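Local structure of putative endoribonuclease (Klebsiella pneumoniae, 3LYB) at residues B[97-102]-B[141-146]; B[68-73]-B[107-112]; B[24-29]-B[145-150]; B[102-107]-B[125-130]. The protein is a putative endoribonuclease of the L-PSP family in the YjgF-like clan, and may therefore cleave RNA. One frame throughout, in Å; residues are numbered along the deposited sequence.

Contact 1 of 4, residues B[97-102]-B[141-146]; sequences LVQYFR and IEVEAT
Val98 and Glu144 face each other as a hydrogen-bonded pair, each backbone N giving its hydrogen to the other's O; the bond from Glu144 N to Val98 O measures 2.7 Å. Two residues on, Tyr100 and Glu142 repeat the exchange, with Tyr100 N 2.8 Å from Glu142 O. Leu97 with Ala145, Gln99 with Val143 and Phe101 with Ile141 are the non-hydrogen-bonded pairs between and beyond them. Strands 94-101 and 141-148 run antiparallel here, at 168°, and form the middle of a mixed sheet whose Leu97, Gln99, Phe101, Ile141, Val143 and Ala145 face is covered by helices 60-85 and 107-115, the one-sided α+β layout of the YjgF-like fold. On that face chi1 of Ile141 (175°) sets CG1 anti to the backbone N, and the turn at chi2 (82°) brings CD1 over one face of the Phe101 ring, shifted toward the rim, in a CH-pi contact 3.6 Å from CD1 to the ring centroid. Gln99 and Val143 lie side by side, Gln99 CG 3.7 Å from Val143 CG2. Leu97 spans two neighbours through CD2, which is 3.8 Å from Ala145 CB and also touches Val143 CG1. The reverse face looks to other subunits. There the Glu144 chain extends alongside Val98, and its carboxylate goes to the second subunit: OE2 forms a salt bridge with Lys96 of that chain, OE1 a hydrogen bond with Thr126 OG1 of the same second subunit.

Contact 2 of 4, residues B[68-73]-B[107-112]; sequences PILAQS and FPYYSR
Ile69 meets Tyr109 with its CG2 methyl, 3.6 Å from Tyr109 CG, the two side chains crossing at about a right angle. With CG1 anti to the backbone N (chi1 -177°), that methyl takes the crowded position between backbone N and carbonyl carbon, where it also lies against Tyr109 CB. Leu70 comes at the same tyrosine from its ring edge: CD2 packs 3.8 Å from Tyr109 CB, near the plane of the ring. Its other methyl, CD1, reaches the edge of the Arg112 guanidinium, 4.0 Å from Arg112 NH1. One turn along, Ser73 OG lies in the plane of the Tyr110 ring, at its edge, 3.5 Å from Tyr110 CD1. No hydrogen bond crosses between the segments; this is helix-on-helix packing, 60-85 against 107-115 on the same face of the sheet, with segment axes 8.9 Å apart and a crossing angle of -39°. Ser73 OG is fixed within its own helix, hydrogen-bonded to Ile69 O at 2.6 Å, an oxygen that also accepts from Ser73 N on the opposite face of its carbonyl plane. The other polar groups are set from further out. Arg112 NH1 is held by Leu54 O. The Tyr110 hydroxyl is hydrogen-bonded to Gln99 OE1 on strand 94-101, and its ring stacks edge-to-face with Phe101. Tyr109 also packs on Pro108 of the fourth subunit.

Contact 3 of 4, residues B[24-29]-B[145-150]; sequences IFLSGI and ATVWLP
Ile24 pairs with Val147 through two backbone bonds, the one from Ile24 N to Val147 O being 2.8 Å long and its return running from Val147 N to Ile24 O. On the sheet face that carries both side chains the branched carbons abut, Ile24 CB 3.8 Å from Val147 CB. The far end of Ile24 goes on to Leu149: its CD1 is 3.6 Å from Leu149 CD2 and rests against Leu149 CB as well. Leu149 already lies in the loop after the strand, yet its CB still points toward segment 24-29. Phe25 is on the reverse face, side by side with Thr146 in a non-hydrogen-bonded pair. Thr146 turns its methyl, not its hydroxyl, most closely to the ring, CG2 lying 3.6 Å from Phe25 CE2. Outside this chain Phe25 packs on Ile95 of the second subunit. Leu26 N continues the pairing with a 2.9 Å bond to Ala145 O. Its side chain returns to the face of Ile24, CD1 meeting Val147 CG2 at 3.7 Å, while Thr83 of helix 60-85 lies against it from the helical layer. At Ser27 and Gly28 the chain turns to the second subunit: Ser27 OG is hydrogen-bonded to Ser125 N of that copy, and Gly28 adds backbone bonds. The antiparallel pairing, at 166°, joins the N-terminal hairpin of strands 17-20 and 23-26 to the last strand, giving this chain's sheet the order 17-20, 23-26, 141-148, 94-101, 124-129, in keeping with a YjgF-like fold.

Contact 4 of 4, residues B[102-107]-B[125-130]; sequences RNLDHF and STVVQV
Arg102 and Gln129 bring the backbones closest, 5.4 Å between their CA atoms, where the chain leaving strand 94-101 bends across the end of strand 124-129 and enters a short 3-10 segment. Gln129 carries the polar part of the contact. With CG anti to the backbone N (chi1 -177°) and the chain extended beyond it, its amide reaches past Arg102 O to the start of the 3-10 turn. There Leu104 N donates to Gln129 OE1 over 2.7 Å in an almost straight bond, 171° at the hydrogen, with the donor standing 36° out of the amide plane. Asn103 holds the next N-H in the same turn, its OD1 accepting from Asp105 N at 2.8 Å in an Asx turn. Together the two side-chain amides occupy successive N-H groups of the bend. Next to these amides the contact is apolar: Leu104 CG packs 3.7 Å from Gln129 CB. Leu104 CD2 meets Val127 CG1 at 3.5 Å. Phe107 crosses Val127 at about a right angle, with CE1 4.0 Å from Val127 CG2. Val127 also packs on Phe101 of strand 94-101, so the loop, the first residue of helix 107-115 and two neighbouring parallel strands meet around it. On the outer side, Val128 and Gln129 pair antiparallel with a strand of the third subunit, carrying the sheet across the interface.

Contacts 1 and 3 share strand 141-148 and meet where Ile29 N lies 2.7 Å from Val143 O, a probable hydrogen bond; contact 4 adjoins contact 1 on the neighbouring strand, Phe101 O being 2.7 Å from Val130 N. Contact 2 lies in the helical layer packed on one face of this sheet and touches contact 1 through Tyr110, whose CD1 is 3.7 Å from Ile141 CD1. It reaches contact 4 through Ile69 CG1, 3.7 Å from His106 CB. Contacts 2 and 3 stand apart, their centres about 21 Å from each other. Asn41 and Asp45 form the calcium site seen in the structure; the Gln129 side chain of contact 4 is merely near a bound calcium ion, at about 5 Å.

Contact 1 of 4, residues B[97-102]-B[141-146]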
loop_
_atom_site.group_PDB
_atom_site.type_symbol
_atom_site.label_atom_id
_atom_site.label_comp_id
_atom_site.label_asym_id
_atom_site.label_seq_id
_atom_site.Cartn_x
_atom_site.Cartn_y
_atom_site.Cartn_z
ATOM N N LEU B 97 15.960 21.039 23.000
ATOM C CA LEU B 97 14.671 20.820 22.325
ATOM C C LEU B 97 14.610 19.427 21.723
ATOM O O LEU B 97 15.572 18.975 21.077
ATOM C CB LEU B 97 14.430 21.857 21.233
ATOM C CG LEU B 97 14.282 23.328 21.621
ATOM C CD1 LEU B 97 13.943 24.060 20.363
ATOM C CD2 LEU B 97 13.228 23.595 22.691
ATOM N N VAL B 98 13.494 18.737 21.945
ATOM C CA VAL B 98 13.203 17.520 21.175
ATOM C C VAL B 98 12.052 17.843 20.208
ATOM O O VAL B 98 10.961 18.222 20.635
ATOM C CB VAL B 98 12.948 16.249 22.055
ATOM C CG1 VAL B 98 12.739 15.044 21.176
ATOM C CG2 VAL B 98 14.120 15.983 22.975
ATOM N N GLN B 99 12.325 17.724 18.911
ATOM C CA GLN B 99 11.359 18.095 17.886
ATOM C C GLN B 99 10.885 16.914 17.041
ATOM O O GLN B 99 11.680 16.231 16.405
ATOM C CB GLN B 99 11.957 19.171 16.994
ATOM C CG GLN B 99 12.259 20.480 17.741
ATOM C CD GLN B 99 13.645 20.994 17.442
ATOM O OE1 GLN B 99 13.830 22.176 17.228
ATOM N NE2 GLN B 99 14.636 20.103 17.437
ATOM N N TYR B 100 9.571 16.714 17.024
ATOM C CA TYR B 100 8.918 15.586 16.384
ATOM C C TYR B 100 8.118 16.032 15.168
ATOM O O TYR B 100 7.243 16.882 15.274
ATOM C CB TYR B 100 7.961 14.959 17.388
ATOM C CG TYR B 100 8.605 14.401 18.644
ATOM C CD1 TYR B 100 9.258 13.173 18.617
ATOM C CD2 TYR B 100 8.533 15.089 19.860
ATOM C CE1 TYR B 100 9.839 12.642 19.746
ATOM C CE2 TYR B 100 9.110 14.563 21.019
ATOM C CZ TYR B 100 9.752 13.323 20.951
ATOM O OH TYR B 100 10.339 12.759 22.069
ATOM N N PHE B 101 8.407 15.439 14.017
ATOM C CA PHE B 101 7.719 15.780 12.776
ATOM C C PHE B 101 6.959 14.611 12.211
ATOM O O PHE B 101 7.403 13.465 12.316
ATOM C CB PHE B 101 8.723 16.151 11.689
ATOM C CG PHE B 101 9.463 17.420 11.929
ATOM C CD1 PHE B 101 10.478 17.486 12.882
ATOM C CD2 PHE B 101 9.176 18.555 11.161
ATOM C CE1 PHE B 101 11.190 18.672 13.073
ATOM C CE2 PHE B 101 9.887 19.747 11.350
ATOM C CZ PHE B 101 10.900 19.801 12.315
ATOM N N ARG B 102 5.848 14.909 11.556
ATOM C CA ARG B 102 5.199 13.947 10.680
ATOM C C ARG B 102 5.948 13.801 9.364
ATOM O O ARG B 102 5.825 12.793 8.691
ATOM C CB ARG B 102 3.750 14.371 10.401
ATOM C CG ARG B 102 2.838 13.987 11.545
ATOM C CD ARG B 102 1.406 13.860 11.171
ATOM N NE ARG B 102 1.152 12.628 10.461
ATOM C CZ ARG B 102 0.454 12.533 9.331
ATOM N NH1 ARG B 102 -0.099 13.606 8.779
ATOM N NH2 ARG B 102 0.279 11.339 8.771
ATOM N N ILE B 141 4.046 19.147 13.809
ATOM C CA ILE B 141 5.258 19.429 14.567
ATOM C C ILE B 141 4.906 19.444 16.044
ATOM O O ILE B 141 3.875 19.955 16.430
ATOM C CB ILE B 141 5.889 20.789 14.132
ATOM C CG1 ILE B 141 7.089 21.157 14.998
ATOM C CG2 ILE B 141 4.858 21.940 14.173
ATOM C CD1 ILE B 141 8.368 20.507 14.599
ATOM N N GLU B 142 5.733 18.841 16.872
ATOM C CA GLU B 142 5.541 18.945 18.307
ATOM C C GLU B 142 6.918 19.061 18.934
ATOM O O GLU B 142 7.796 18.236 18.633
ATOM C CB GLU B 142 4.814 17.727 18.867
ATOM C CG GLU B 142 5.134 17.518 20.339
ATOM C CD GLU B 142 4.178 16.600 21.065
ATOM O OE1 GLU B 142 3.230 16.098 20.427
ATOM O OE2 GLU B 142 4.380 16.376 22.289
ATOM N N VAL B 143 7.113 20.084 19.774
ATOM C CA VAL B 143 8.428 20.327 20.411
ATOM C C VAL B 143 8.382 20.145 21.908
ATOM O O VAL B 143 7.438 20.564 22.552
ATOM C CB VAL B 143 8.988 21.735 20.134
ATOM C CG1 VAL B 143 10.379 21.866 20.751
ATOM C CG2 VAL B 143 9.065 22.005 18.657
ATOM N N GLU B 144 9.401 19.499 22.447
ATOM C CA GLU B 144 9.549 19.307 23.885
ATOM C C GLU B 144 10.757 20.107 24.354
ATOM O O GLU B 144 11.821 20.024 23.768
ATOM C CB GLU B 144 9.733 17.816 24.206
ATOM C CG GLU B 144 9.959 17.478 25.683
ATOM C CD GLU B 144 10.651 16.127 25.876
ATOM O OE1 GLU B 144 10.012 15.094 25.586
ATOM O OE2 GLU B 144 11.830 16.078 26.322
ATOM N N ALA B 145 10.582 20.877 25.411
ATOM C CA ALA B 145 11.609 21.798 25.849
ATOM C C ALA B 145 12.107 21.477 27.240
ATOM O O ALA B 145 11.337 21.131 28.139
ATOM C CB ALA B 145 11.096 23.245 25.786
ATOM N N THR B 146 13.408 21.596 27.414
ATOM C CA THR B 146 13.983 21.536 28.738
ATOM C C THR B 146 14.747 22.838 29.070
ATOM O O THR B 146 15.506 23.366 28.255
ATOM C CB THR B 146 14.838 20.292 28.905
ATOM O OG1 THR B 146 14.050 19.154 28.540
ATOM C CG2 THR B 146 15.268 20.139 30.346
#

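Contact 2 of 4, residues B[68-73]-B[107-112]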
loop_
_atom_site.group_PDB
_atom_site.type_symbol
_atom_site.label_atom_id
_atom_site.label_comp_id
_atom_site.label_asym_id
_atom_site.label_seq_id
_atom_site.Cartn_x
_atom_site.Cartn_y
_atom_site.Cartn_z
ATOM N N PRO B 68 0.729 26.019 6.778
ATOM C CA PRO B 68 0.426 25.226 7.983
ATOM C C PRO B 68 1.640 24.874 8.856
ATOM O O PRO B 68 1.573 24.992 10.098
ATOM C CB PRO B 68 -0.269 23.988 7.414
ATOM C CG PRO B 68 -0.873 24.499 6.105
ATOM C CD PRO B 68 0.201 25.380 5.558
ATOM N N ILE B 69 2.745 24.473 8.232
ATOM C CA ILE B 69 3.948 24.153 8.991
ATOM C C ILE B 69 4.548 25.408 9.664
ATOM O O ILE B 69 5.014 25.333 10.815
ATOM C CB ILE B 69 4.979 23.378 8.135
ATOM C CG1 ILE B 69 6.211 22.972 8.941
ATOM C CG2 ILE B 69 5.411 24.190 6.968
ATOM C CD1 ILE B 69 5.923 22.311 10.282
ATOM N N LEU B 70 4.527 26.546 8.955
ATOM C CA LEU B 70 5.082 27.797 9.477
ATOM C C LEU B 70 4.251 28.241 10.665
ATOM O O LEU B 70 4.769 28.459 11.757
ATOM C CB LEU B 70 5.126 28.877 8.385
ATOM C CG LEU B 70 6.155 28.689 7.251
ATOM C CD1 LEU B 70 5.944 29.708 6.119
ATOM C CD2 LEU B 70 7.600 28.720 7.758
ATOM N N ALA B 71 2.944 28.296 10.461
ATOM C CA ALA B 71 2.028 28.691 11.514
ATOM C C ALA B 71 2.119 27.794 12.732
ATOM O O ALA B 71 2.174 28.287 13.845
ATOM C CB ALA B 71 0.607 28.727 10.988
ATOM N N GLN B 72 2.136 26.479 12.534
ATOM C CA GLN B 72 2.212 25.546 13.663
ATOM C C GLN B 72 3.558 25.658 14.388
ATOM O O GLN B 72 3.619 25.625 15.627
ATOM C CB GLN B 72 1.965 24.107 13.205
ATOM C CG GLN B 72 0.497 23.772 12.813
ATOM C CD GLN B 72 0.293 22.288 12.512
ATOM O OE1 GLN B 72 1.185 21.479 12.726
ATOM N NE2 GLN B 72 -0.864 21.940 12.010
ATOM N N SER B 73 4.636 25.821 13.634
ATOM C CA SER B 73 5.931 25.933 14.263
ATOM C C SER B 73 5.953 27.177 15.126
ATOM O O SER B 73 6.395 27.152 16.293
ATOM C CB SER B 73 7.045 25.991 13.225
ATOM O OG SER B 73 7.048 24.822 12.421
ATOM N N PHE B 107 11.283 20.304 7.521
ATOM C CA PHE B 107 12.351 20.824 8.349
ATOM C C PHE B 107 12.865 22.233 8.020
ATOM O O PHE B 107 13.002 23.057 8.925
ATOM C CB PHE B 107 13.541 19.873 8.434
ATOM C CG PHE B 107 14.555 20.346 9.386
ATOM C CD1 PHE B 107 14.312 20.266 10.744
ATOM C CD2 PHE B 107 15.703 20.975 8.932
ATOM C CE1 PHE B 107 15.240 20.764 11.657
ATOM C CE2 PHE B 107 16.628 21.492 9.840
ATOM C CZ PHE B 107 16.395 21.378 11.208
ATOM N N PRO B 108 13.176 22.506 6.737
ATOM C CA PRO B 108 13.566 23.861 6.342
ATOM C C PRO B 108 12.594 24.948 6.811
ATOM O O PRO B 108 13.027 26.039 7.162
ATOM C CB PRO B 108 13.560 23.783 4.814
ATOM C CG PRO B 108 13.922 22.350 4.528
ATOM C CD PRO B 108 13.284 21.554 5.612
ATOM N N TYR B 109 11.301 24.664 6.814
ATOM C CA TYR B 109 10.318 25.632 7.301
ATOM C C TYR B 109 10.462 25.848 8.797
ATOM O O TYR B 109 10.482 26.988 9.274
ATOM C CB TYR B 109 8.891 25.177 7.007
ATOM C CG TYR B 109 8.563 25.122 5.554
ATOM C CD1 TYR B 109 8.499 23.902 4.883
ATOM C CD2 TYR B 109 8.319 26.279 4.841
ATOM C CE1 TYR B 109 8.179 23.837 3.528
ATOM C CE2 TYR B 109 8.001 26.228 3.484
ATOM C CZ TYR B 109 7.929 25.005 2.836
ATOM O OH TYR B 109 7.612 24.962 1.506
ATOM N N TYR B 110 10.547 24.760 9.537
ATOM C CA TYR B 110 10.672 24.855 10.972
ATOM C C TYR B 110 11.967 25.604 11.379
ATOM O O TYR B 110 11.967 26.471 12.263
ATOM C CB TYR B 110 10.647 23.445 11.581
ATOM C CG TYR B 110 10.979 23.464 13.031
ATOM C CD1 TYR B 110 10.002 23.789 13.980
ATOM C CD2 TYR B 110 12.284 23.212 13.461
ATOM C CE1 TYR B 110 10.305 23.844 15.333
ATOM C CE2 TYR B 110 12.601 23.252 14.810
ATOM C CZ TYR B 110 11.612 23.578 15.729
ATOM O OH TYR B 110 11.929 23.607 17.043
ATOM N N SER B 111 13.061 25.233 10.719
ATOM C CA SER B 111 14.367 25.831 10.909
ATOM C C SER B 111 14.352 27.347 10.664
ATOM O O SER B 111 14.979 28.078 11.398
ATOM C CB SER B 111 15.385 25.142 9.995
ATOM O OG SER B 111 16.644 25.774 10.080
ATOM N N ARG B 112 13.640 27.809 9.638
ATOM C CA ARG B 112 13.485 29.246 9.415
ATOM C C ARG B 112 12.921 29.857 10.701
ATOM O O ARG B 112 13.519 30.770 11.281
ATOM C CB ARG B 112 12.581 29.534 8.197
ATOM C CG ARG B 112 12.010 30.968 8.122
ATOM C CD ARG B 112 10.991 31.161 6.966
ATOM N NE ARG B 112 11.559 30.845 5.650
ATOM C CZ ARG B 112 10.862 30.588 4.540
ATOM N NH1 ARG B 112 9.541 30.613 4.525
ATOM N NH2 ARG B 112 11.505 30.313 3.422
#

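Contact 3 of 4, residues B[24-29]-B[145-150]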
loop_
_atom_site.group_PDB
_atom_site.type_symbol
_atom_site.label_atom_id
_atom_site.label_comp_id
_atom_site.label_asym_id
_atom_site.label_seq_id
_atom_site.Cartn_x
_atom_site.Cartn_y
_atom_site.Cartn_z
ATOM N N ILE B 24 13.774 23.119 34.569
ATOM C CA ILE B 24 12.357 23.157 34.316
ATOM C C ILE B 24 12.087 22.332 33.073
ATOM O O ILE B 24 12.709 22.544 32.022
ATOM C CB ILE B 24 11.892 24.582 34.111
ATOM C CG1 ILE B 24 12.095 25.357 35.412
ATOM C CG2 ILE B 24 10.423 24.629 33.639
ATOM C CD1 ILE B 24 12.381 26.796 35.189
ATOM N N PHE B 25 11.170 21.379 33.214
ATOM C CA PHE B 25 10.787 20.493 32.131
ATOM C C PHE B 25 9.420 20.863 31.596
ATOM O O PHE B 25 8.472 20.968 32.358
ATOM C CB PHE B 25 10.780 19.056 32.625
ATOM C CG PHE B 25 12.128 18.560 33.038
ATOM C CD1 PHE B 25 12.593 18.759 34.339
ATOM C CD2 PHE B 25 12.941 17.894 32.129
ATOM C CE1 PHE B 25 13.855 18.307 34.728
ATOM C CE2 PHE B 25 14.210 17.433 32.504
ATOM C CZ PHE B 25 14.667 17.641 33.808
ATOM N N LEU B 26 9.323 21.076 30.287
ATOM C CA LEU B 26 8.019 21.298 29.665
ATOM C C LEU B 26 7.456 20.004 29.131
ATOM O O LEU B 26 8.188 19.137 28.682
ATOM C CB LEU B 26 8.089 22.343 28.547
ATOM C CG LEU B 26 7.939 23.802 28.982
ATOM C CD1 LEU B 26 9.204 24.237 29.673
ATOM C CD2 LEU B 26 7.680 24.713 27.824
ATOM N N SER B 27 6.144 19.868 29.216
ATOM C CA SER B 27 5.439 18.893 28.415
ATOM C C SER B 27 5.656 19.221 26.947
ATOM O O SER B 27 5.811 20.400 26.600
ATOM C CB SER B 27 3.957 18.980 28.724
ATOM O OG SER B 27 3.715 18.452 30.009
ATOM N N GLY B 28 5.681 18.190 26.090
ATOM C CA GLY B 28 5.735 18.398 24.627
ATOM C C GLY B 28 4.587 19.292 24.229
ATOM O O GLY B 28 3.464 19.120 24.693
ATOM N N ILE B 29 4.864 20.292 23.415
ATOM C CA ILE B 29 3.812 21.252 23.053
ATOM C C ILE B 29 3.358 21.094 21.602
ATOM O O ILE B 29 4.157 20.863 20.708
ATOM C CB ILE B 29 4.199 22.710 23.427
ATOM C CG1 ILE B 29 3.925 22.922 24.920
ATOM C CG2 ILE B 29 3.396 23.752 22.596
ATOM C CD1 ILE B 29 4.691 24.067 25.555
ATOM N N ALA B 145 10.582 20.877 25.411
ATOM C CA ALA B 145 11.609 21.798 25.849
ATOM C C ALA B 145 12.107 21.477 27.240
ATOM O O ALA B 145 11.337 21.131 28.139
ATOM C CB ALA B 145 11.096 23.245 25.786
ATOM N N THR B 146 13.408 21.596 27.414
ATOM C CA THR B 146 13.983 21.536 28.738
ATOM C C THR B 146 14.747 22.838 29.070
ATOM O O THR B 146 15.506 23.366 28.255
ATOM C CB THR B 146 14.838 20.292 28.905
ATOM O OG1 THR B 146 14.050 19.154 28.540
ATOM C CG2 THR B 146 15.268 20.139 30.346
ATOM N N VAL B 147 14.508 23.343 30.274
ATOM C CA VAL B 147 15.036 24.635 30.695
ATOM C C VAL B 147 16.046 24.512 31.856
ATOM O O VAL B 147 15.824 23.756 32.809
ATOM C CB VAL B 147 13.881 25.590 31.072
ATOM C CG1 VAL B 147 14.327 27.000 30.950
ATOM C CG2 VAL B 147 12.711 25.407 30.134
ATOM N N TRP B 148 17.168 25.228 31.745
ATOM C CA TRP B 148 18.087 25.421 32.888
ATOM C C TRP B 148 17.985 26.844 33.394
ATOM O O TRP B 148 18.276 27.802 32.679
ATOM C CB TRP B 148 19.526 25.107 32.514
ATOM C CG TRP B 148 20.498 25.024 33.690
ATOM C CD1 TRP B 148 20.479 24.118 34.717
ATOM C CD2 TRP B 148 21.648 25.852 33.909
ATOM N NE1 TRP B 148 21.546 24.330 35.562
ATOM C CE2 TRP B 148 22.275 25.394 35.097
ATOM C CE3 TRP B 148 22.212 26.936 33.218
ATOM C CZ2 TRP B 148 23.438 25.992 35.615
ATOM C CZ3 TRP B 148 23.373 27.529 33.730
ATOM C CH2 TRP B 148 23.971 27.054 34.918
ATOM N N LEU B 149 17.571 26.956 34.646
ATOM C CA LEU B 149 17.216 28.228 35.239
ATOM C C LEU B 149 17.381 28.135 36.762
ATOM O O LEU B 149 16.402 27.815 37.464
ATOM C CB LEU B 149 15.769 28.541 34.880
ATOM C CG LEU B 149 15.253 29.964 35.014
ATOM C CD1 LEU B 149 16.093 30.938 34.190
ATOM C CD2 LEU B 149 13.801 30.020 34.587
ATOM N N PRO B 150 18.620 28.391 37.278
ATOM C CA PRO B 150 18.959 28.320 38.728
ATOM C C PRO B 150 18.039 29.143 39.662
ATOM O O PRO B 150 17.408 28.578 40.576
ATOM C CB PRO B 150 20.404 28.854 38.777
ATOM C CG PRO B 150 20.962 28.506 37.427
ATOM C CD PRO B 150 19.815 28.707 36.464
#

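Contact 4 of 4, residues B[102-107]-B[125-130]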
loop_
_atom_site.group_PDB
_atom_site.type_symbol
_atom_site.label_atom_id
_atom_site.label_comp_id
_atom_site.label_asym_id
_atom_site.label_seq_id
_atom_site.Cartn_x
_atom_site.Cartn_y
_atom_site.Cartn_z
ATOM N N ARG B 102 5.848 14.909 11.556
ATOM C CA ARG B 102 5.199 13.947 10.680
ATOM C C ARG B 102 5.948 13.801 9.364
ATOM O O ARG B 102 5.825 12.793 8.691
ATOM C CB ARG B 102 3.750 14.371 10.401
ATOM C CG ARG B 102 2.838 13.987 11.545
ATOM C CD ARG B 102 1.406 13.860 11.171
ATOM N NE ARG B 102 1.152 12.628 10.461
ATOM C CZ ARG B 102 0.454 12.533 9.331
ATOM N NH1 ARG B 102 -0.099 13.606 8.779
ATOM N NH2 ARG B 102 0.279 11.339 8.771
ATOM N N ASN B 103 6.713 14.820 8.990
ATOM C CA ASN B 103 7.368 14.854 7.683
ATOM C C ASN B 103 8.607 15.744 7.684
ATOM O O ASN B 103 8.489 16.972 7.653
ATOM C CB ASN B 103 6.391 15.371 6.630
ATOM C CG ASN B 103 6.910 15.200 5.231
ATOM O OD1 ASN B 103 8.114 15.271 4.964
ATOM N ND2 ASN B 103 6.006 14.955 4.323
ATOM N N LEU B 104 9.785 15.134 7.686
ATOM C CA LEU B 104 11.012 15.929 7.737
ATOM C C LEU B 104 11.245 16.843 6.515
ATOM O O LEU B 104 12.140 17.701 6.541
ATOM C CB LEU B 104 12.248 15.067 8.029
ATOM C CG LEU B 104 12.345 14.550 9.468
ATOM C CD1 LEU B 104 13.556 13.647 9.666
ATOM C CD2 LEU B 104 12.377 15.679 10.490
ATOM N N ASP B 105 10.445 16.684 5.463
ATOM C CA ASP B 105 10.557 17.593 4.351
ATOM C C ASP B 105 10.143 18.993 4.802
ATOM O O ASP B 105 10.469 19.979 4.149
ATOM C CB ASP B 105 9.769 17.103 3.150
ATOM C CG ASP B 105 10.418 15.865 2.481
ATOM O OD1 ASP B 105 11.608 15.544 2.744
ATOM O OD2 ASP B 105 9.734 15.202 1.672
ATOM N N HIS B 106 9.466 19.056 5.943
ATOM C CA HIS B 106 9.021 20.278 6.583
ATOM C C HIS B 106 10.139 20.966 7.394
ATOM O O HIS B 106 9.961 22.068 7.913
ATOM C CB HIS B 106 7.886 19.942 7.555
ATOM C CG HIS B 106 6.558 19.704 6.905
ATOM N ND1 HIS B 106 5.605 18.874 7.456
ATOM C CD2 HIS B 106 6.011 20.197 5.769
ATOM C CE1 HIS B 106 4.527 18.864 6.690
ATOM N NE2 HIS B 106 4.748 19.659 5.662
ATOM N N PHE B 107 11.283 20.304 7.521
ATOM C CA PHE B 107 12.351 20.824 8.349
ATOM C C PHE B 107 12.865 22.233 8.020
ATOM O O PHE B 107 13.002 23.057 8.925
ATOM C CB PHE B 107 13.541 19.873 8.434
ATOM C CG PHE B 107 14.555 20.346 9.386
ATOM C CD1 PHE B 107 14.312 20.266 10.744
ATOM C CD2 PHE B 107 15.703 20.975 8.932
ATOM C CE1 PHE B 107 15.240 20.764 11.657
ATOM C CE2 PHE B 107 16.628 21.492 9.840
ATOM C CZ PHE B 107 16.395 21.378 11.208
ATOM N N SER B 125 19.644 19.842 20.244
ATOM C CA SER B 125 18.545 19.536 19.320
ATOM C C SER B 125 18.443 18.074 18.866
ATOM O O SER B 125 19.405 17.456 18.411
ATOM C CB SER B 125 18.627 20.481 18.112
ATOM O OG SER B 125 17.566 20.309 17.217
ATOM N N THR B 126 17.251 17.534 19.018
ATOM C CA THR B 126 16.911 16.265 18.428
ATOM C C THR B 126 15.720 16.459 17.496
ATOM O O THR B 126 14.752 17.159 17.823
ATOM C CB THR B 126 16.593 15.210 19.503
ATOM O OG1 THR B 126 17.757 15.001 20.288
ATOM C CG2 THR B 126 16.185 13.881 18.877
ATOM N N VAL B 127 15.802 15.829 16.337
ATOM C CA VAL B 127 14.800 15.985 15.296
ATOM C C VAL B 127 14.499 14.613 14.726
ATOM O O VAL B 127 15.377 13.994 14.119
ATOM C CB VAL B 127 15.339 16.856 14.156
ATOM C CG1 VAL B 127 14.295 17.018 13.105
ATOM C CG2 VAL B 127 15.816 18.216 14.665
ATOM N N VAL B 128 13.271 14.133 14.913
ATOM C CA VAL B 128 12.851 12.869 14.297
ATOM C C VAL B 128 11.480 12.932 13.620
ATOM O O VAL B 128 10.590 13.687 14.034
ATOM C CB VAL B 128 12.842 11.702 15.297
ATOM C CG1 VAL B 128 14.263 11.412 15.785
ATOM C CG2 VAL B 128 11.831 11.950 16.451
ATOM N N GLN B 129 11.321 12.103 12.585
ATOM C CA GLN B 129 10.033 11.922 11.938
ATOM C C GLN B 129 9.310 10.759 12.590
ATOM O O GLN B 129 9.756 9.596 12.523
ATOM C CB GLN B 129 10.178 11.683 10.438
ATOM C CG GLN B 129 8.833 11.569 9.728
ATOM C CD GLN B 129 8.935 11.591 8.203
ATOM O OE1 GLN B 129 9.642 12.409 7.610
ATOM N NE2 GLN B 129 8.218 10.700 7.573
ATOM N N VAL B 130 8.180 11.074 13.206
ATOM C CA VAL B 130 7.317 10.043 13.776
ATOM C C VAL B 130 6.035 9.937 12.950
ATOM O O VAL B 130 5.872 10.663 11.992
ATOM C CB VAL B 130 7.047 10.316 15.274
ATOM C CG1 VAL B 130 8.395 10.508 16.034
ATOM C CG2 VAL B 130 6.150 11.516 15.445
#